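Local coordinates for autoinducer 2-binding protein LsrB (PDB 6DSP) that binds the quorum-sensing signal autoinducer 2, as an LsrB-type receptor of the bacterial solute-binding protein family, at residues Ala153-Trp158 with Asn185-Ala190; Ser255-Cys260 with Asp340-Tyr345. All coordinates share one frame; numbering follows the deposited sequence.

Interaction 1. Residues Ala153-Trp158 with Asn185-Ala190; sequences AIKYCW and NWQNVA
Tyr156 holds CG between its own backbone N and carbonyl carbon (chi1 75°), Trp186 sets CG anti to its carbonyl carbon (chi1 -68°), and the two rings meet. The six-membered ring of Trp186 turns its edge to a face of the Tyr156 ring, a T-shaped pair with centroids 5.7 Å apart and planes at 61°. Over the opposite tyrosine face lies Asn188 CA, 4.0 Å from the ring centroid. Ile154 suits the indole because its branched CB lies over the face of the five-membered ring of Trp186, with Ile154 CB 3.6 Å from the centroid of that ring. Between the backbones, Gln187 N donates to Ile154 O, Tyr156 N to Gln187 O and Val189 N to Tyr156 O, all at 2.8 to 2.9 Å. Three polar side chains converge on Glu176 of helix 166-182, which accepts from Tyr156 OH, Trp158 NE1 and Asn188 ND2. Asn188 uses its other amide atom, OD1, to take Ala190 N at 2.9 Å, an Asx turn, while a water links Trp158 N, Asn188 ND2 and Ala190 O. Lys155 lays its methylenes across Val189 CG1 and carries NZ to a salt bridge with Asp216. This parallel pairing is that of a beta-alpha-beta crossover, the building unit of periplasmic binding protein lobes.

Interaction 2. Residues Ser255-Cys260 with Asp340-Tyr345; sequences SMKQYC and DNMNNY
Lys257 and Met342 are the closest backbone neighbours, their CA atoms 7.0 Å apart, too far for the main chains to bond. Lys257 lies in a short helix, whereas 340-345 is irregular and folds back on itself through Asn344 N to Asn341 O and Tyr345 N to Met342 O. Side chains therefore span the gap. Lys257 is long enough to cross it: extended beyond CG, it delivers NZ to Tyr345 O at 2.8 Å. A water 2.8 Å from Lys257 NZ donates in turn to Asn343 OD1 (2.7 Å), and Asn254 OD1 is a further acceptor, so three partners grip the ammonium. Lys257 CE lies 3.3 Å from Met342 O. Met342, extended beyond a CG set between backbone N and carbonyl carbon (chi1 68°), reaches the helix with its flexible thioether: SD is 3.7 Å from both CB and SG of Cys260, and CE lies 3.6 Å from Lys257 O. The short side chain of Cys260 lets the methionine sulfur come close to the helix. Met342 and Cys260 both touch Trp268 of strand 268-270. Asn341 bonds back to Ile336 and Thr338, Tyr345 sets its ring edge-to-face with Phe337, and on the helical segment Met256 and Tyr259 pack on helix 227-237.

How the interactions relate
Interactions 1 and 2 do not touch: their centres are 27 Å apart and their nearest atoms about 14 Å. Interaction 1 joins an outermost strand of the four-stranded parallel sheet, 187-195, to its neighbour 155-160, whereas helix 257-261 of interaction 2 follows strand 246-249, at the sheet's other border. Each borders elements that supply the autoinducer 2 pocket. The helix linking the strands of interaction 1 carries Asp167, Gln168 and Trp171, and the side chain of Trp158, about 10 Å from the ligand, touches the pocket residue Asn223. Phe250 precedes the helix of interaction 2, and Leu270 lies in strand 268-270, beside interaction 2.

Interaction 1. Residues Ala153-Trp158 with Asn185-Ala190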
ATOM      1  N   ALA A 153       9.064 -23.001 -15.790  1.00 20.41           N
ATOM      2  CA  ALA A 153       8.531 -21.878 -16.564  1.00 20.08           C
ATOM      3  C   ALA A 153       7.214 -21.432 -15.926  1.00 19.44           C
ATOM      4  O   ALA A 153       6.119 -21.603 -16.468  1.00 20.92           O
ATOM      5  CB  ALA A 153       8.358 -22.269 -18.027  1.00 20.66           C
ATOM      6  N   ILE A 154       7.346 -20.880 -14.717  1.00 18.02           N
ATOM      7  CA  ILE A 154       6.192 -20.467 -13.915  1.00 17.44           C
ATOM      8  C   ILE A 154       5.371 -19.438 -14.684  1.00 17.57           C
ATOM      9  O   ILE A 154       5.886 -18.397 -15.102  1.00 18.44           O
ATOM     10  CB  ILE A 154       6.688 -19.877 -12.577  1.00 17.40           C
ATOM     11  CG1 ILE A 154       7.436 -20.913 -11.701  1.00 17.75           C
ATOM     12  CG2 ILE A 154       5.553 -19.141 -11.802  1.00 17.03           C
ATOM     13  CD1 ILE A 154       6.617 -22.145 -11.347  1.00 18.38           C
ATOM     14  N   LYS A 155       4.074 -19.704 -14.828  1.00 16.42           N
ATOM     15  CA  LYS A 155       3.144 -18.791 -15.470  1.00 16.40           C
ATOM     16  C   LYS A 155       2.529 -17.896 -14.403  1.00 15.43           C
ATOM     17  O   LYS A 155       2.027 -18.384 -13.382  1.00 15.26           O
ATOM     18  CB  LYS A 155       2.039 -19.582 -16.172  1.00 17.82           C
ATOM     19  CG  LYS A 155       2.512 -20.265 -17.453  1.00 20.33           C
ATOM     20  CD  LYS A 155       1.353 -20.929 -18.191  1.00 23.49           C
ATOM     21  CE  LYS A 155       1.805 -21.413 -19.552  1.00 26.98           C
ATOM     22  NZ  LYS A 155       0.706 -21.977 -20.366  1.00 29.59           N
ATOM     23  N   TYR A 156       2.606 -16.588 -14.607  1.00 14.39           N
ATOM     24  CA  TYR A 156       2.140 -15.684 -13.557  1.00 14.33           C
ATOM     25  C   TYR A 156       1.581 -14.403 -14.165  1.00 13.87           C
ATOM     26  O   TYR A 156       1.746 -14.112 -15.352  1.00 14.56           O
ATOM     27  CB  TYR A 156       3.274 -15.338 -12.579  1.00 14.06           C
ATOM     28  CG  TYR A 156       4.250 -14.363 -13.176  1.00 14.47           C
ATOM     29  CD1 TYR A 156       5.273 -14.786 -14.047  1.00 15.34           C
ATOM     30  CD2 TYR A 156       4.153 -13.011 -12.897  1.00 14.73           C
ATOM     31  CE1 TYR A 156       6.131 -13.866 -14.608  1.00 15.84           C
ATOM     32  CE2 TYR A 156       5.018 -12.100 -13.461  1.00 15.19           C
ATOM     33  CZ  TYR A 156       5.974 -12.515 -14.315  1.00 15.61           C
ATOM     34  OH  TYR A 156       6.826 -11.594 -14.859  1.00 16.35           O
ATOM     35  N   CYS A 157       0.926 -13.621 -13.311  1.00 13.52           N
ATOM     36  CA  CYS A 157       0.607 -12.235 -13.666  1.00 13.41           C
ATOM     37  C   CYS A 157       0.384 -11.456 -12.390  1.00 12.70           C
ATOM     38  O   CYS A 157       0.374 -12.015 -11.287  1.00 13.37           O
ATOM     39  CB  CYS A 157      -0.635 -12.131 -14.584  1.00 14.48           C
ATOM     40  SG  CYS A 157      -2.224 -12.476 -13.822  1.00 15.08           S
ATOM     41  N   TRP A 158       0.190 -10.144 -12.558  1.00 12.39           N
ATOM     42  CA  TRP A 158      -0.101  -9.217 -11.471  1.00 12.20           C
ATOM     43  C   TRP A 158      -1.574  -8.800 -11.534  1.00 12.15           C
ATOM     44  O   TRP A 158      -2.133  -8.615 -12.627  1.00 13.62           O
ATOM     45  CB  TRP A 158       0.763  -7.946 -11.590  1.00 12.72           C
ATOM     46  CG  TRP A 158       2.234  -8.180 -11.486  1.00 13.28           C
ATOM     47  CD1 TRP A 158       3.053  -8.712 -12.443  1.00 14.57           C
ATOM     48  CD2 TRP A 158       3.071  -7.826 -10.385  1.00 13.32           C
ATOM     49  NE1 TRP A 158       4.352  -8.739 -11.976  1.00 14.48           N
ATOM     50  CE2 TRP A 158       4.390  -8.195 -10.721  1.00 14.09           C
ATOM     51  CE3 TRP A 158       2.836  -7.227  -9.147  1.00 14.15           C
ATOM     52  CZ2 TRP A 158       5.463  -8.020  -9.843  1.00 14.54           C
ATOM     53  CZ3 TRP A 158       3.888  -7.041  -8.282  1.00 14.71           C
ATOM     54  CH2 TRP A 158       5.190  -7.418  -8.631  1.00 15.03           C
ATOM     55  N   ASN A 185      13.012 -17.803 -16.734  1.00 21.74           N
ATOM     56  CA  ASN A 185      12.113 -18.807 -17.283  1.00 21.95           C
ATOM     57  C   ASN A 185      10.646 -18.528 -16.983  1.00 20.43           C
ATOM     58  O   ASN A 185       9.771 -19.101 -17.637  1.00 20.25           O
ATOM     59  CB  ASN A 185      12.472 -20.213 -16.767  1.00 24.06           C
ATOM     60  CG  ASN A 185      13.828 -20.681 -17.237  1.00 27.59           C
ATOM     61  OD1 ASN A 185      14.413 -20.111 -18.155  1.00 29.22           O
ATOM     62  ND2 ASN A 185      14.321 -21.748 -16.626  1.00 28.80           N
ATOM     63  N   TRP A 186      10.346 -17.664 -16.018  1.00 18.82           N
ATOM     64  CA  TRP A 186       8.947 -17.379 -15.746  1.00 17.67           C
ATOM     65  C   TRP A 186       8.331 -16.649 -16.932  1.00 18.38           C
ATOM     66  O   TRP A 186       9.009 -15.914 -17.667  1.00 19.32           O
ATOM     67  CB  TRP A 186       8.811 -16.523 -14.489  1.00 17.25           C
ATOM     68  CG  TRP A 186       9.174 -17.191 -13.176  1.00 17.11           C
ATOM     69  CD1 TRP A 186       9.930 -18.322 -12.984  1.00 16.94           C
ATOM     70  CD2 TRP A 186       8.806 -16.737 -11.868  1.00 16.41           C
ATOM     71  NE1 TRP A 186      10.040 -18.597 -11.650  1.00 16.89           N
ATOM     72  CE2 TRP A 186       9.356 -17.640 -10.937  1.00 16.56           C
ATOM     73  CE3 TRP A 186       8.047 -15.652 -11.390  1.00 15.70           C
ATOM     74  CZ2 TRP A 186       9.196 -17.476  -9.555  1.00 16.62           C
ATOM     75  CZ3 TRP A 186       7.891 -15.501 -10.028  1.00 15.80           C
ATOM     76  CH2 TRP A 186       8.447 -16.395  -9.124  1.00 16.53           C
ATOM     77  N   GLN A 187       7.014 -16.811 -17.084  1.00 18.13           N
ATOM     78  CA  GLN A 187       6.271 -16.236 -18.196  1.00 19.03           C
ATOM     79  C   GLN A 187       5.131 -15.411 -17.632  1.00 16.64           C
ATOM     80  O   GLN A 187       4.236 -15.944 -16.969  1.00 16.67           O
ATOM     81  CB  GLN A 187       5.689 -17.347 -19.074  1.00 23.15           C
ATOM     82  CG  GLN A 187       6.769 -18.238 -19.701  1.00 29.30           C
ATOM     83  CD  GLN A 187       6.184 -19.368 -20.525  1.00 35.05           C
ATOM     84  OE1 GLN A 187       4.976 -19.408 -20.765  1.00 37.11           O
ATOM     85  NE2 GLN A 187       7.038 -20.277 -20.976  1.00 36.99           N
ATOM     86  N   ASN A 188       5.141 -14.122 -17.931  1.00 16.14           N
ATOM     87  CA  ASN A 188       4.025 -13.274 -17.535  1.00 16.11           C
ATOM     88  C   ASN A 188       2.930 -13.479 -18.575  1.00 16.05           C
ATOM     89  O   ASN A 188       3.078 -13.078 -19.737  1.00 17.54           O
ATOM     90  CB  ASN A 188       4.466 -11.814 -17.454  1.00 16.09           C
ATOM     91  CG  ASN A 188       3.366 -10.915 -16.926  1.00 16.20           C
ATOM     92  OD1 ASN A 188       2.184 -11.191 -17.117  1.00 16.41           O
ATOM     93  ND2 ASN A 188       3.743  -9.838 -16.250  1.00 17.56           N
ATOM     94  N   VAL A 189       1.843 -14.149 -18.177  1.00 15.50           N
ATOM     95  CA  VAL A 189       0.787 -14.495 -19.126  1.00 16.39           C
ATOM     96  C   VAL A 189      -0.173 -13.346 -19.404  1.00 17.02           C
ATOM     97  O   VAL A 189      -1.082 -13.497 -20.237  1.00 18.44           O
ATOM     98  CB  VAL A 189       0.039 -15.786 -18.722  1.00 17.48           C
ATOM     99  CG1 VAL A 189       0.998 -16.940 -18.667  1.00 18.88           C
ATOM    100  CG2 VAL A 189      -0.662 -15.648 -17.359  1.00 17.35           C
ATOM    101  N   ALA A 190      -0.034 -12.207 -18.719  1.00 15.81           N
ATOM    102  CA  ALA A 190      -0.930 -11.060 -18.924  1.00 15.50           C
ATOM    103  C   ALA A 190      -0.152  -9.797 -18.584  1.00 15.99           C
ATOM    104  O   ALA A 190      -0.370  -9.169 -17.540  1.00 15.80           O
ATOM    105  CB  ALA A 190      -2.192 -11.203 -18.070  1.00 15.76           C
TER
HETATM  106  O   HOH W   1       0.977  -8.909 -15.086  1.00 13.82           O

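Interaction 2. Residues Ser255-Cys260 with Asp340-Tyr345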
ATOM      1  N   SER A 255      -8.221  -9.771   7.415  1.00 16.19           N
ATOM      2  CA  SER A 255      -9.031  -9.963   6.224  1.00 16.90           C
ATOM      3  C   SER A 255      -8.715 -11.265   5.509  1.00 16.54           C
ATOM      4  O   SER A 255      -9.507 -11.696   4.664  1.00 17.05           O
ATOM      5  CB  SER A 255      -8.895  -8.775   5.260  1.00 17.12           C
ATOM      6  OG  SER A 255      -7.616  -8.775   4.652  1.00 16.70           O
ATOM      7  N   MET A 256      -7.568 -11.901   5.812  1.00 14.83           N
ATOM      8  CA  MET A 256      -7.143 -13.103   5.102  1.00 15.36           C
ATOM      9  C   MET A 256      -7.150 -14.355   5.954  1.00 15.67           C
ATOM     10  O   MET A 256      -6.911 -15.436   5.406  1.00 15.68           O
ATOM     11  CB  MET A 256      -5.732 -12.935   4.513  1.00 14.87           C
ATOM     12  CG  MET A 256      -5.584 -11.759   3.548  1.00 14.66           C
ATOM     13  SD  MET A 256      -6.678 -11.890   2.105  1.00 14.47           S
ATOM     14  CE  MET A 256      -6.063 -13.432   1.362  1.00 14.74           C
ATOM     15  N   LYS A 257      -7.398 -14.254   7.262  1.00 16.42           N
ATOM     16  CA  LYS A 257      -7.232 -15.423   8.120  1.00 16.89           C
ATOM     17  C   LYS A 257      -8.126 -16.570   7.682  1.00 17.18           C
ATOM     18  O   LYS A 257      -7.691 -17.731   7.672  1.00 17.72           O
ATOM     19  CB  LYS A 257      -7.494 -15.068   9.576  1.00 17.65           C
ATOM     20  CG  LYS A 257      -6.372 -14.256  10.204  1.00 18.35           C
ATOM     21  CD  LYS A 257      -6.776 -13.839  11.588  1.00 19.31           C
ATOM     22  CE  LYS A 257      -5.726 -12.956  12.237  1.00 20.31           C
ATOM     23  NZ  LYS A 257      -6.199 -12.466  13.570  1.00 21.40           N
ATOM     24  N   GLN A 258      -9.388 -16.281   7.337  1.00 17.19           N
ATOM     25  CA  GLN A 258     -10.292 -17.370   6.983  1.00 18.45           C
ATOM     26  C   GLN A 258      -9.850 -18.061   5.699  1.00 17.17           C
ATOM     27  O   GLN A 258      -9.889 -19.289   5.607  1.00 17.61           O
ATOM     28  CB  GLN A 258     -11.737 -16.876   6.869  1.00 21.99           C
ATOM     29  CG  GLN A 258     -12.713 -18.039   6.777  1.00 26.88           C
ATOM     30  CD  GLN A 258     -12.668 -18.867   8.042  1.00 32.53           C
ATOM     31  OE1 GLN A 258     -12.292 -20.049   8.026  1.00 35.82           O
ATOM     32  NE2 GLN A 258     -13.064 -18.253   9.158  1.00 33.55           N
ATOM     33  N   TYR A 259      -9.418 -17.286   4.699  1.00 15.56           N
ATOM     34  CA  TYR A 259      -8.897 -17.891   3.476  1.00 15.48           C
ATOM     35  C   TYR A 259      -7.705 -18.779   3.778  1.00 15.63           C
ATOM     36  O   TYR A 259      -7.541 -19.843   3.170  1.00 16.16           O
ATOM     37  CB  TYR A 259      -8.480 -16.816   2.459  1.00 15.00           C
ATOM     38  CG  TYR A 259      -9.648 -16.022   1.891  1.00 14.34           C
ATOM     39  CD1 TYR A 259     -10.694 -16.663   1.224  1.00 14.41           C
ATOM     40  CD2 TYR A 259      -9.722 -14.617   2.044  1.00 14.58           C
ATOM     41  CE1 TYR A 259     -11.781 -15.950   0.743  1.00 14.58           C
ATOM     42  CE2 TYR A 259     -10.800 -13.883   1.542  1.00 14.47           C
ATOM     43  CZ  TYR A 259     -11.832 -14.565   0.900  1.00 14.72           C
ATOM     44  OH  TYR A 259     -12.890 -13.825   0.443  1.00 15.65           O
ATOM     45  N   CYS A 260      -6.848 -18.345   4.692  1.00 15.86           N
ATOM     46  CA  CYS A 260      -5.681 -19.152   5.022  1.00 16.96           C
ATOM     47  C   CYS A 260      -6.080 -20.412   5.788  1.00 18.26           C
ATOM     48  O   CYS A 260      -5.604 -21.521   5.475  1.00 18.53           O
ATOM     49  CB  CYS A 260      -4.671 -18.260   5.768  1.00 17.58           C
ATOM     50  SG  CYS A 260      -3.108 -19.083   6.101  1.00 18.55           S
ATOM     51  N   ASP A 340       1.138 -19.994  10.556  1.00 21.67           N
ATOM     52  CA  ASP A 340       1.915 -20.198  11.777  1.00 23.80           C
ATOM     53  C   ASP A 340       2.072 -18.933  12.610  1.00 22.76           C
ATOM     54  O   ASP A 340       2.343 -19.031  13.809  1.00 23.49           O
ATOM     55  CB  ASP A 340       3.295 -20.749  11.426  1.00 27.64           C
ATOM     56  CG  ASP A 340       3.234 -22.145  10.876  1.00 31.78           C
ATOM     57  OD1 ASP A 340       2.253 -22.863  11.193  1.00 33.06           O
ATOM     58  OD2 ASP A 340       4.167 -22.512  10.129  1.00 33.67           O
ATOM     59  N   ASN A 341       1.924 -17.739  12.020  1.00 21.44           N
ATOM     60  CA  ASN A 341       2.004 -16.516  12.813  1.00 20.81           C
ATOM     61  C   ASN A 341       0.813 -15.581  12.675  1.00 20.29           C
ATOM     62  O   ASN A 341       0.762 -14.588  13.416  1.00 20.85           O
ATOM     63  CB  ASN A 341       3.293 -15.735  12.507  1.00 20.49           C
ATOM     64  CG  ASN A 341       3.322 -15.187  11.080  1.00 20.82           C
ATOM     65  OD1 ASN A 341       2.494 -15.561  10.257  1.00 20.87           O
ATOM     66  ND2 ASN A 341       4.251 -14.267  10.789  1.00 21.33           N
ATOM     67  N   MET A 342      -0.139 -15.841  11.759  1.00 19.97           N
ATOM     68  CA  MET A 342      -1.182 -14.844  11.503  1.00 20.07           C
ATOM     69  C   MET A 342      -2.014 -14.560  12.748  1.00 21.52           C
ATOM     70  O   MET A 342      -2.543 -13.447  12.904  1.00 21.73           O
ATOM     71  CB  MET A 342      -2.086 -15.288  10.348  1.00 19.41           C
ATOM     72  CG  MET A 342      -2.935 -16.509  10.687  1.00 19.07           C
ATOM     73  SD  MET A 342      -3.758 -17.099   9.204  1.00 18.55           S
ATOM     74  CE  MET A 342      -4.919 -18.271   9.924  1.00 19.79           C
ATOM     75  N   ASN A 343      -2.147 -15.533  13.641  1.00 21.76           N
ATOM     76  CA  ASN A 343      -2.980 -15.338  14.818  1.00 23.32           C
ATOM     77  C   ASN A 343      -2.284 -14.523  15.892  1.00 23.90           C
ATOM     78  O   ASN A 343      -2.907 -14.214  16.917  1.00 24.59           O
ATOM     79  CB  ASN A 343      -3.463 -16.688  15.357  1.00 24.25           C
ATOM     80  CG  ASN A 343      -4.362 -17.390  14.374  1.00 25.23           C
ATOM     81  OD1 ASN A 343      -5.290 -16.780  13.834  1.00 25.57           O
ATOM     82  ND2 ASN A 343      -4.072 -18.654  14.095  1.00 25.64           N
ATOM     83  N   ASN A 344      -1.031 -14.136  15.664  1.00 23.27           N
ATOM     84  CA  ASN A 344      -0.359 -13.208  16.562  1.00 23.50           C
ATOM     85  C   ASN A 344      -0.759 -11.768  16.301  1.00 23.20           C
ATOM     86  O   ASN A 344      -0.314 -10.876  17.030  1.00 24.26           O
ATOM     87  CB  ASN A 344       1.163 -13.345  16.427  1.00 24.95           C
ATOM     88  CG  ASN A 344       1.660 -14.724  16.796  1.00 27.35           C
ATOM     89  OD1 ASN A 344       0.990 -15.460  17.520  1.00 28.57           O
ATOM     90  ND2 ASN A 344       2.848 -15.076  16.318  1.00 28.19           N
ATOM     91  N   TYR A 345      -1.563 -11.512  15.274  1.00 22.46           N
ATOM     92  CA  TYR A 345      -1.890 -10.159  14.866  1.00 22.47           C
ATOM     93  C   TYR A 345      -3.398  -9.967  14.929  1.00 23.39           C
ATOM     94  O   TYR A 345      -4.170 -10.917  14.769  1.00 24.89           O
ATOM     95  CB  TYR A 345      -1.391  -9.902  13.427  1.00 21.94           C
ATOM     96  CG  TYR A 345       0.099 -10.087  13.309  1.00 21.81           C
ATOM     97  CD1 TYR A 345       0.653 -11.330  13.057  1.00 21.78           C
ATOM     98  CD2 TYR A 345       0.963  -9.016  13.485  1.00 22.45           C
ATOM     99  CE1 TYR A 345       2.024 -11.493  12.996  1.00 22.28           C
ATOM    100  CE2 TYR A 345       2.324  -9.170  13.404  1.00 22.83           C
ATOM    101  CZ  TYR A 345       2.856 -10.415  13.183  1.00 22.77           C
ATOM    102  OH  TYR A 345       4.228 -10.568  13.103  1.00 23.90           O
TER
HETATM  103  O   HOH W   2      -6.687 -14.791  15.117  1.00 24.59           O